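Local structure of steroid delta-isomerase (Pseudomonas aeruginosa, 3MSO) at residues E8-W18 with I102-F113; L30-F40 with A50-N60. The protein probably belongs to the NTF2-like superfamily and is a putative steroid delta-isomerase, an enzyme type that shifts a double bond within a steroid. All coordinates share one frame; numbering follows the deposited sequence.

Interaction 1 (E8-W18 with I102-F113); sequences EANAAATLAEW and IRFDDDGRIVDF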
loop_
_atom_site.group_PDB
_atom_site.type_symbol
_atom_site.label_atom_id
_atom_site.label_comp_id
_atom_site.label_asym_id
_atom_site.label_seq_id
_atom_site.Cartn_x
_atom_site.Cartn_y
_atom_site.Cartn_z
ATOM N N GLU B 8 -0.681 33.825 12.919
ATOM C CA GLU B 8 0.205 34.481 13.862
ATOM C C GLU B 8 1.415 34.987 13.065
ATOM O O GLU B 8 1.841 34.339 12.108
ATOM C CB GLU B 8 0.657 33.499 14.943
ATOM C CG GLU B 8 -0.411 33.127 15.962
ATOM C CD GLU B 8 0.094 32.412 17.204
ATOM O OE1 GLU B 8 1.252 31.929 17.204
ATOM O OE2 GLU B 8 -0.675 32.353 18.191
ATOM N N ALA B 9 1.938 36.143 13.439
ATOM C CA ALA B 9 3.046 36.789 12.741
ATOM C C ALA B 9 4.207 35.847 12.443
ATOM O O ALA B 9 4.639 35.756 11.289
ATOM C CB ALA B 9 3.515 38.029 13.503
ATOM N N ASN B 10 4.658 35.100 13.457
ATOM C CA ASN B 10 5.792 34.196 13.335
ATOM C C ASN B 10 5.504 33.034 12.405
ATOM O O ASN B 10 6.306 32.771 11.513
ATOM C CB ASN B 10 6.299 33.762 14.697
ATOM C CG ASN B 10 6.859 34.890 15.531
ATOM O OD1 ASN B 10 7.451 35.855 15.031
ATOM N ND2 ASN B 10 6.710 34.785 16.830
ATOM N N ALA B 11 4.327 32.406 12.555
ATOM C CA ALA B 11 3.814 31.326 11.718
ATOM C C ALA B 11 3.760 31.795 10.257
ATOM O O ALA B 11 4.285 31.103 9.376
ATOM C CB ALA B 11 2.421 30.945 12.192
ATOM N N ALA B 12 3.184 32.999 10.018
ATOM C CA ALA B 12 3.096 33.635 8.707
ATOM C C ALA B 12 4.497 33.827 8.072
ATOM O O ALA B 12 4.666 33.575 6.876
ATOM C CB ALA B 12 2.381 34.974 8.818
ATOM N N ALA B 13 5.496 34.241 8.875
ATOM C CA ALA B 13 6.869 34.464 8.409
ATOM C C ALA B 13 7.534 33.153 7.960
ATOM O O ALA B 13 8.171 33.132 6.912
ATOM C CB ALA B 13 7.684 35.127 9.503
ATOM N N THR B 14 7.343 32.060 8.726
ATOM C CA THR B 14 7.871 30.722 8.399
ATOM C C THR B 14 7.194 30.217 7.139
ATOM O O THR B 14 7.882 29.716 6.256
ATOM C CB THR B 14 7.660 29.754 9.556
ATOM O OG1 THR B 14 8.226 30.341 10.716
ATOM C CG2 THR B 14 8.296 28.388 9.319
ATOM N N LEU B 15 5.851 30.364 7.053
ATOM C CA LEU B 15 5.084 29.954 5.876
ATOM C C LEU B 15 5.597 30.664 4.633
ATOM O O LEU B 15 5.831 30.005 3.620
ATOM C CB LEU B 15 3.578 30.173 6.072
ATOM C CG LEU B 15 2.693 29.769 4.903
ATOM C CD1 LEU B 15 2.797 28.294 4.646
ATOM C CD2 LEU B 15 1.249 30.200 5.146
ATOM N N ALA B 16 5.845 31.984 4.741
ATOM C CA ALA B 16 6.384 32.815 3.657
ATOM C C ALA B 16 7.729 32.269 3.161
ATOM O O ALA B 16 7.945 32.186 1.938
ATOM C CB ALA B 16 6.541 34.253 4.128
ATOM N N GLU B 17 8.607 31.865 4.118
ATOM C CA GLU B 17 9.922 31.283 3.847
ATOM C C GLU B 17 9.766 29.897 3.225
ATOM O O GLU B 17 10.482 29.560 2.281
ATOM C CB GLU B 17 10.764 31.193 5.129
ATOM C CG GLU B 17 11.451 32.497 5.485
ATOM C CD GLU B 17 12.317 32.428 6.727
ATOM O OE1 GLU B 17 13.398 31.798 6.664
ATOM O OE2 GLU B 17 11.924 33.026 7.757
ATOM N N TRP B 18 8.811 29.102 3.739
ATOM C CA TRP B 18 8.536 27.763 3.242
ATOM C C TRP B 18 8.070 27.849 1.795
ATOM O O TRP B 18 8.550 27.080 0.964
ATOM C CB TRP B 18 7.515 27.051 4.131
ATOM C CG TRP B 18 6.892 25.857 3.474
ATOM C CD1 TRP B 18 5.715 25.830 2.786
ATOM C CD2 TRP B 18 7.429 24.529 3.409
ATOM N NE1 TRP B 18 5.474 24.564 2.315
ATOM C CE2 TRP B 18 6.506 23.741 2.689
ATOM C CE3 TRP B 18 8.590 23.921 3.909
ATOM C CZ2 TRP B 18 6.734 22.388 2.405
ATOM C CZ3 TRP B 18 8.803 22.575 3.650
ATOM C CH2 TRP B 18 7.896 21.832 2.884
ATOM N N ILE B 102 0.346 21.921 8.274
ATOM C CA ILE B 102 1.433 22.406 9.121
ATOM C C ILE B 102 0.931 23.089 10.399
ATOM O O ILE B 102 0.113 24.018 10.326
ATOM C CB ILE B 102 2.379 23.372 8.303
ATOM C CG1 ILE B 102 2.693 22.829 6.864
ATOM C CG2 ILE B 102 3.649 23.742 9.097
ATOM C CD1 ILE B 102 3.347 23.783 5.946
ATOM N N ARG B 103 1.474 22.652 11.557
ATOM C CA ARG B 103 1.263 23.256 12.873
ATOM C C ARG B 103 2.602 23.916 13.316
ATOM O O ARG B 103 3.668 23.292 13.234
ATOM C CB ARG B 103 0.804 22.231 13.917
ATOM C CG ARG B 103 0.534 22.862 15.288
ATOM C CD ARG B 103 0.350 21.837 16.379
ATOM N NE ARG B 103 -1.017 21.320 16.387
ATOM C CZ ARG B 103 -1.359 20.080 16.052
ATOM N NH1 ARG B 103 -0.429 19.194 15.699
ATOM N NH2 ARG B 103 -2.632 19.707 16.091
ATOM N N PHE B 104 2.521 25.177 13.780
ATOM C CA PHE B 104 3.664 25.958 14.231
ATOM C C PHE B 104 3.590 26.242 15.749
ATOM O O PHE B 104 2.501 26.193 16.336
ATOM C CB PHE B 104 3.659 27.298 13.502
ATOM C CG PHE B 104 3.676 27.253 12.003
ATOM C CD1 PHE B 104 4.874 27.223 11.311
ATOM C CD2 PHE B 104 2.499 27.324 11.282
ATOM C CE1 PHE B 104 4.888 27.211 9.919
ATOM C CE2 PHE B 104 2.515 27.332 9.892
ATOM C CZ PHE B 104 3.709 27.276 9.216
ATOM N N ASP B 105 4.730 26.570 16.378
ATOM C CA ASP B 105 4.709 26.957 17.793
ATOM C C ASP B 105 4.628 28.495 17.917
ATOM O O ASP B 105 4.504 29.165 16.889
ATOM C CB ASP B 105 5.879 26.349 18.595
ATOM C CG ASP B 105 7.292 26.746 18.203
ATOM O OD1 ASP B 105 7.462 27.780 17.507
ATOM O OD2 ASP B 105 8.227 26.085 18.660
ATOM N N ASP B 106 4.678 29.043 19.158
ATOM C CA ASP B 106 4.608 30.475 19.447
ATOM C C ASP B 106 5.718 31.238 18.729
ATOM O O ASP B 106 5.517 32.391 18.341
ATOM C CB ASP B 106 4.797 30.713 20.959
ATOM C CG ASP B 106 3.658 30.314 21.864
ATOM O OD1 ASP B 106 2.514 30.256 21.385
ATOM O OD2 ASP B 106 3.899 30.163 23.086
ATOM N N ASP B 107 6.895 30.594 18.585
ATOM C CA ASP B 107 8.083 31.174 17.970
ATOM C C ASP B 107 8.106 31.036 16.437
ATOM O O ASP B 107 9.030 31.534 15.796
ATOM C CB ASP B 107 9.380 30.637 18.643
ATOM C CG ASP B 107 9.430 30.776 20.162
ATOM O OD1 ASP B 107 9.133 31.884 20.669
ATOM O OD2 ASP B 107 9.766 29.774 20.846
ATOM N N GLY B 108 7.068 30.419 15.874
ATOM C CA GLY B 108 6.905 30.205 14.439
ATOM C C GLY B 108 7.598 28.972 13.872
ATOM O O GLY B 108 7.639 28.800 12.657
ATOM N N ARG B 109 8.153 28.098 14.737
ATOM C CA ARG B 109 8.844 26.885 14.307
ATOM C C ARG B 109 7.817 25.819 13.923
ATOM O O ARG B 109 6.797 25.674 14.611
ATOM C CB ARG B 109 9.704 26.316 15.437
ATOM C CG ARG B 109 10.680 27.283 16.063
ATOM C CD ARG B 109 11.527 26.556 17.084
ATOM N NE ARG B 109 12.168 27.496 17.987
ATOM C CZ ARG B 109 11.642 27.901 19.137
ATOM N NH1 ARG B 109 10.475 27.420 19.549
ATOM N NH2 ARG B 109 12.280 28.788 19.889
ATOM N N ILE B 110 8.110 25.048 12.844
ATOM C CA ILE B 110 7.263 23.936 12.405
ATOM C C ILE B 110 7.426 22.830 13.438
ATOM O O ILE B 110 8.554 22.425 13.694
ATOM C CB ILE B 110 7.611 23.460 10.960
ATOM C CG1 ILE B 110 7.319 24.570 9.903
ATOM C CG2 ILE B 110 6.872 22.137 10.622
ATOM C CD1 ILE B 110 7.983 24.366 8.514
ATOM N N VAL B 111 6.314 22.364 14.042
ATOM C CA VAL B 111 6.292 21.296 15.050
ATOM C C VAL B 111 5.668 19.995 14.520
ATOM O O VAL B 111 6.095 18.906 14.902
ATOM C CB VAL B 111 5.708 21.721 16.424
ATOM C CG1 VAL B 111 6.516 22.862 17.031
ATOM C CG2 VAL B 111 4.219 22.097 16.337
ATOM N N ASP B 112 4.668 20.107 13.652
ATOM C CA ASP B 112 3.985 18.964 13.068
ATOM C C ASP B 112 3.726 19.225 11.562
ATOM O O ASP B 112 3.185 20.262 11.183
ATOM C CB ASP B 112 2.677 18.680 13.835
ATOM C CG ASP B 112 2.071 17.311 13.584
ATOM O OD1 ASP B 112 1.282 17.176 12.623
ATOM O OD2 ASP B 112 2.330 16.394 14.384
ATOM N N PHE B 113 4.150 18.293 10.717
ATOM C CA PHE B 113 3.958 18.395 9.288
ATOM C C PHE B 113 3.317 17.095 8.854
ATOM O O PHE B 113 3.974 16.048 8.826
ATOM C CB PHE B 113 5.294 18.603 8.580
ATOM C CG PHE B 113 5.193 19.226 7.206
ATOM C CD1 PHE B 113 4.508 18.582 6.178
ATOM C CD2 PHE B 113 5.848 20.419 6.916
ATOM C CE1 PHE B 113 4.442 19.141 4.901
ATOM C CE2 PHE B 113 5.778 20.978 5.636
ATOM C CZ PHE B 113 5.084 20.327 4.635
#
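The two branches of Thr14 are sent different ways by one torsion: with OG1 beside the backbone N (chi1 -54°), the hydroxyl meets the turn after strand 102-104, while CG2, on the other branch, reaches Phe104 and Ile110. Trp18 and Phe113 both hold CG opposite the backbone N, and their rings approach from opposite directions. OG1 of Thr14 donates a hydrogen bond to Gly108 O, tilted out of the carbonyl plane; the modelled length is too short to interpret at this resolution. CG2 lies at the edge of the Phe104 ring, 3.7 Å from CE1, and packs on Ile110 CG1. Ala11 places its CB 3.7 Å from Phe104 CD2, and its carbonyl O lies over one face of that ring, Ile102 CG2 over the opposite one.

This is an example of a helix laid across a beta-hairpin, here helix 9-23 against the hairpin of strands 94-104 and 110-118 in the curved sheet of an NTF2-like fold. A type I turn from Asp105 to Gly108 closes the hairpin, and a classic bulge puts Val111 and Asp112 opposite Arg103. At the turn, Asn10 ND2 gives a nearly straight bond (168°) to Asp106 O at 3.1 Å, lying in both the amide and the carbonyl plane. Glu8, the N-cap residue, and Asp106 each form a salt bridge with Arg81, which probably eases the repulsion between their carboxylates.

At the far end, the edge of Phe113 points toward the face of Trp18, offset, with centroids 5.0 Å apart and planes at 61°. Ile102 CD1 lies over the same indole face, and Trp18 NE1 is hydrogen-bonded to Tyr71 OH.

Interaction 2 (L30-F40 with A50-N60); sequences LPRLLHPDAVF and AGAPVVSMILN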
loop_
_atom_site.group_PDB
_atom_site.type_symbol
_atom_site.label_atom_id
_atom_site.label_comp_id
_atom_site.label_asym_id
_atom_site.label_seq_id
_atom_site.Cartn_x
_atom_site.Cartn_y
_atom_site.Cartn_z
ATOM N N LEU B 30 15.625 24.529 5.040
ATOM C CA LEU B 30 14.562 23.912 5.817
ATOM C C LEU B 30 14.880 23.606 7.285
ATOM O O LEU B 30 14.024 23.923 8.110
ATOM C CB LEU B 30 13.956 22.722 5.071
ATOM C CG LEU B 30 12.816 21.943 5.712
ATOM C CD1 LEU B 30 11.632 22.833 6.061
ATOM C CD2 LEU B 30 12.377 20.854 4.793
ATOM N N PRO B 31 16.060 23.070 7.694
ATOM C CA PRO B 31 16.268 22.812 9.136
ATOM C C PRO B 31 16.062 24.019 10.077
ATOM O O PRO B 31 15.699 23.818 11.242
ATOM C CB PRO B 31 17.686 22.244 9.190
ATOM C CG PRO B 31 17.895 21.653 7.846
ATOM C CD PRO B 31 17.224 22.604 6.908
ATOM N N ARG B 32 16.210 25.259 9.545
ATOM C CA ARG B 32 16.047 26.521 10.261
ATOM C C ARG B 32 14.576 26.741 10.655
ATOM O O ARG B 32 14.313 27.273 11.735
ATOM C CB ARG B 32 16.541 27.684 9.371
ATOM C CG ARG B 32 16.938 28.955 10.124
ATOM C CD ARG B 32 16.596 30.202 9.323
ATOM N N LEU B 33 13.631 26.333 9.781
ATOM C CA LEU B 33 12.189 26.498 9.972
ATOM C C LEU B 33 11.582 25.445 10.881
ATOM O O LEU B 33 10.439 25.618 11.332
ATOM C CB LEU B 33 11.445 26.519 8.605
ATOM C CG LEU B 33 12.008 27.443 7.504
ATOM C CD1 LEU B 33 11.211 27.337 6.247
ATOM C CD2 LEU B 33 12.052 28.897 7.945
ATOM N N LEU B 34 12.322 24.344 11.132
ATOM C CA LEU B 34 11.837 23.221 11.936
ATOM C C LEU B 34 12.185 23.309 13.410
ATOM O O LEU B 34 13.265 23.802 13.771
ATOM C CB LEU B 34 12.367 21.892 11.388
ATOM C CG LEU B 34 12.035 21.534 9.961
ATOM C CD1 LEU B 34 12.834 20.316 9.537
ATOM C CD2 LEU B 34 10.552 21.295 9.783
ATOM N N HIS B 35 11.283 22.775 14.262
ATOM C CA HIS B 35 11.519 22.680 15.697
ATOM C C HIS B 35 12.483 21.505 15.817
ATOM O O HIS B 35 12.344 20.564 15.040
ATOM C CB HIS B 35 10.214 22.375 16.460
ATOM C CG HIS B 35 10.374 22.377 17.947
ATOM N ND1 HIS B 35 10.836 21.259 18.622
ATOM C CD2 HIS B 35 10.173 23.372 18.845
ATOM C CE1 HIS B 35 10.887 21.603 19.901
ATOM N NE2 HIS B 35 10.500 22.868 20.084
ATOM N N PRO B 36 13.489 21.515 16.720
ATOM C CA PRO B 36 14.403 20.358 16.808
ATOM C C PRO B 36 13.699 19.005 16.913
ATOM O O PRO B 36 14.174 18.029 16.343
ATOM C CB PRO B 36 15.235 20.651 18.058
ATOM C CG PRO B 36 14.505 21.733 18.769
ATOM C CD PRO B 36 13.856 22.543 17.708
ATOM N N ASP B 37 12.551 18.970 17.589
ATOM C CA ASP B 37 11.762 17.767 17.806
ATOM C C ASP B 37 10.557 17.679 16.887
ATOM O O ASP B 37 9.595 16.980 17.212
ATOM C CB ASP B 37 11.319 17.698 19.284
ATOM C CG ASP B 37 12.459 17.752 20.287
ATOM O OD1 ASP B 37 13.536 17.159 20.004
ATOM O OD2 ASP B 37 12.269 18.353 21.365
ATOM N N ALA B 38 10.610 18.365 15.731
ATOM C CA ALA B 38 9.525 18.370 14.742
ATOM C C ALA B 38 9.160 16.950 14.310
ATOM O O ALA B 38 10.015 16.071 14.250
ATOM C CB ALA B 38 9.902 19.215 13.531
ATOM N N VAL B 39 7.876 16.735 14.054
ATOM C CA VAL B 39 7.301 15.453 13.661
ATOM C C VAL B 39 6.722 15.500 12.241
ATOM O O VAL B 39 6.067 16.480 11.860
ATOM C CB VAL B 39 6.265 15.046 14.729
ATOM C CG1 VAL B 39 5.113 14.242 14.151
ATOM C CG2 VAL B 39 6.939 14.306 15.876
ATOM N N PHE B 40 6.996 14.442 11.450
ATOM C CA PHE B 40 6.456 14.301 10.105
ATOM C C PHE B 40 5.525 13.096 10.068
ATOM O O PHE B 40 5.936 11.981 10.404
ATOM C CB PHE B 40 7.552 14.199 9.038
ATOM C CG PHE B 40 7.013 14.023 7.629
ATOM C CD1 PHE B 40 6.569 15.114 6.895
ATOM C CD2 PHE B 40 6.962 12.764 7.037
ATOM C CE1 PHE B 40 6.075 14.949 5.604
ATOM C CE2 PHE B 40 6.445 12.602 5.751
ATOM C CZ PHE B 40 6.009 13.697 5.040
ATOM N N ALA B 50 10.230 11.374 13.781
ATOM C CA ALA B 50 10.599 12.332 14.819
ATOM C C ALA B 50 11.989 12.924 14.665
ATOM O O ALA B 50 12.956 12.194 14.417
ATOM C CB ALA B 50 10.440 11.687 16.185
ATOM N N GLY B 51 12.066 14.249 14.830
ATOM C CA GLY B 51 13.311 15.013 14.793
ATOM C C GLY B 51 13.572 15.762 13.510
ATOM O O GLY B 51 13.440 15.197 12.419
ATOM N N ALA B 52 13.991 17.038 13.647
ATOM C CA ALA B 52 14.302 17.946 12.531
ATOM C C ALA B 52 15.210 17.319 11.478
ATOM O O ALA B 52 14.861 17.445 10.309
ATOM C CB ALA B 52 14.890 19.260 13.030
ATOM N N PRO B 53 16.313 16.583 11.814
ATOM C CA PRO B 53 17.127 15.975 10.735
ATOM C C PRO B 53 16.343 15.018 9.821
ATOM O O PRO B 53 16.416 15.164 8.598
ATOM C CB PRO B 53 18.258 15.264 11.494
ATOM C CG PRO B 53 18.317 15.952 12.816
ATOM C CD PRO B 53 16.908 16.305 13.143
ATOM N N VAL B 54 15.570 14.082 10.421
ATOM C CA VAL B 54 14.735 13.082 9.734
ATOM C C VAL B 54 13.674 13.781 8.875
ATOM O O VAL B 54 13.538 13.470 7.687
ATOM C CB VAL B 54 14.055 12.103 10.739
ATOM C CG1 VAL B 54 13.430 10.920 10.015
ATOM C CG2 VAL B 54 15.036 11.627 11.809
ATOM N N VAL B 55 12.938 14.733 9.494
ATOM C CA VAL B 55 11.872 15.536 8.877
ATOM C C VAL B 55 12.376 16.300 7.644
ATOM O O VAL B 55 11.731 16.247 6.588
ATOM C CB VAL B 55 11.192 16.459 9.919
ATOM C CG1 VAL B 55 10.278 17.481 9.256
ATOM C CG2 VAL B 55 10.421 15.643 10.950
ATOM N N SER B 56 13.540 16.973 7.774
ATOM C CA SER B 56 14.154 17.758 6.698
ATOM C C SER B 56 14.479 16.865 5.508
ATOM O O SER B 56 14.192 17.218 4.359
ATOM C CB SER B 56 15.412 18.458 7.197
ATOM O OG SER B 56 15.875 19.392 6.240
HETATM N N MSE B 57 14.998 15.677 5.804
HETATM C CA MSE B 57 15.398 14.698 4.825
HETATM C C MSE B 57 14.225 14.131 4.039
HETATM O O MSE B 57 14.334 13.998 2.823
HETATM C CB MSE B 57 16.196 13.610 5.512
HETATM C CG MSE B 57 17.093 12.869 4.568
HETATM SE SE MSE B 57 17.005 11.014 5.019
HETATM C CE MSE B 57 15.102 10.644 4.461
ATOM N N ILE B 58 13.111 13.805 4.715
ATOM C CA ILE B 58 11.930 13.269 4.028
ATOM C C ILE B 58 11.296 14.367 3.169
ATOM O O ILE B 58 10.978 14.108 2.000
ATOM C CB ILE B 58 10.924 12.570 4.994
ATOM C CG1 ILE B 58 11.602 11.435 5.722
ATOM C CG2 ILE B 58 9.705 12.035 4.250
ATOM C CD1 ILE B 58 11.167 11.290 6.996
ATOM N N LEU B 59 11.199 15.610 3.721
ATOM C CA LEU B 59 10.624 16.750 2.996
ATOM C C LEU B 59 11.440 17.131 1.773
ATOM O O LEU B 59 10.857 17.569 0.783
ATOM C CB LEU B 59 10.342 17.963 3.888
ATOM C CG LEU B 59 9.226 17.789 4.918
ATOM C CD1 LEU B 59 9.269 18.899 5.957
ATOM C CD2 LEU B 59 7.864 17.761 4.260
ATOM N N ASN B 60 12.765 16.882 1.801
ATOM C CA ASN B 60 13.632 17.119 0.647
ATOM C C ASN B 60 13.434 16.036 -0.396
ATOM O O ASN B 60 13.484 16.322 -1.590
ATOM C CB ASN B 60 15.092 17.161 1.055
ATOM C CG ASN B 60 15.614 18.557 1.225
ATOM O OD1 ASN B 60 15.593 19.100 2.335
ATOM N ND2 ASN B 60 16.067 19.182 0.129
#
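The Phe40 ring meets helix 52-65 obliquely, with Ile58 CG2 3.6 Å from CE2 and Leu59 CD2 3.6 Å from CE1, so that two branches from successive helix residues touch it at separate carbons. The other flat group, the His35 imidazole, has Pro36 CD over one face and Asp37 CA at its edge, while its ND1 accepts the Asp37 N-H. Val55 sits where the segment before the 36-37 corner and strand 38-41 converge: CG1, opposite the backbone N (chi1 169°), lies 3.8 Å from Leu34 CD1, and CG2 stands beside that N and turns to Phe40 CB and Ala38 O. Farther along the helix, Leu30 CD2 packs 3.6 Å from Leu59 CB, the two side chains crossing at about a right angle, and the Pro31 ring lies against Ser56 OG.

Where the helix begins, the backbone takes over. Gly51 N hydrogen-bonds to Ala38 O at 2.8 Å and Ala52 N to Pro36 O at 2.9 Å, tying the first turn to the corner at 36-37, while Val39 and Ala50 form an antiparallel non-hydrogen-bonded pair. A helix thus rising directly from an edge strand and packing back on its sheet belongs to the alpha+beta cone of NTF2-like proteins.

Interaction 2 is nested along the chain inside the loop closed by interaction 1, and the centres of the two lie about 13 Å apart. They meet along strand 110-118: Ile110 N is 2.8 Å from Leu33 O, and Ile110 O is 2.8 Å from His35 N, both probable hydrogen bonds, while Phe113 O lies 3.4 Å from Phe40 CD1. Side chains join them too, since Leu30 of interaction 2 packs on Trp18 of interaction 1, and Leu59 on Phe113. Helices 9-23 and 52-65 thus reach the same sheet, joined by these apolar contacts. In NTF2-like relatives such a cone commonly encloses a ligand pocket, so some of these residues may line or border one here.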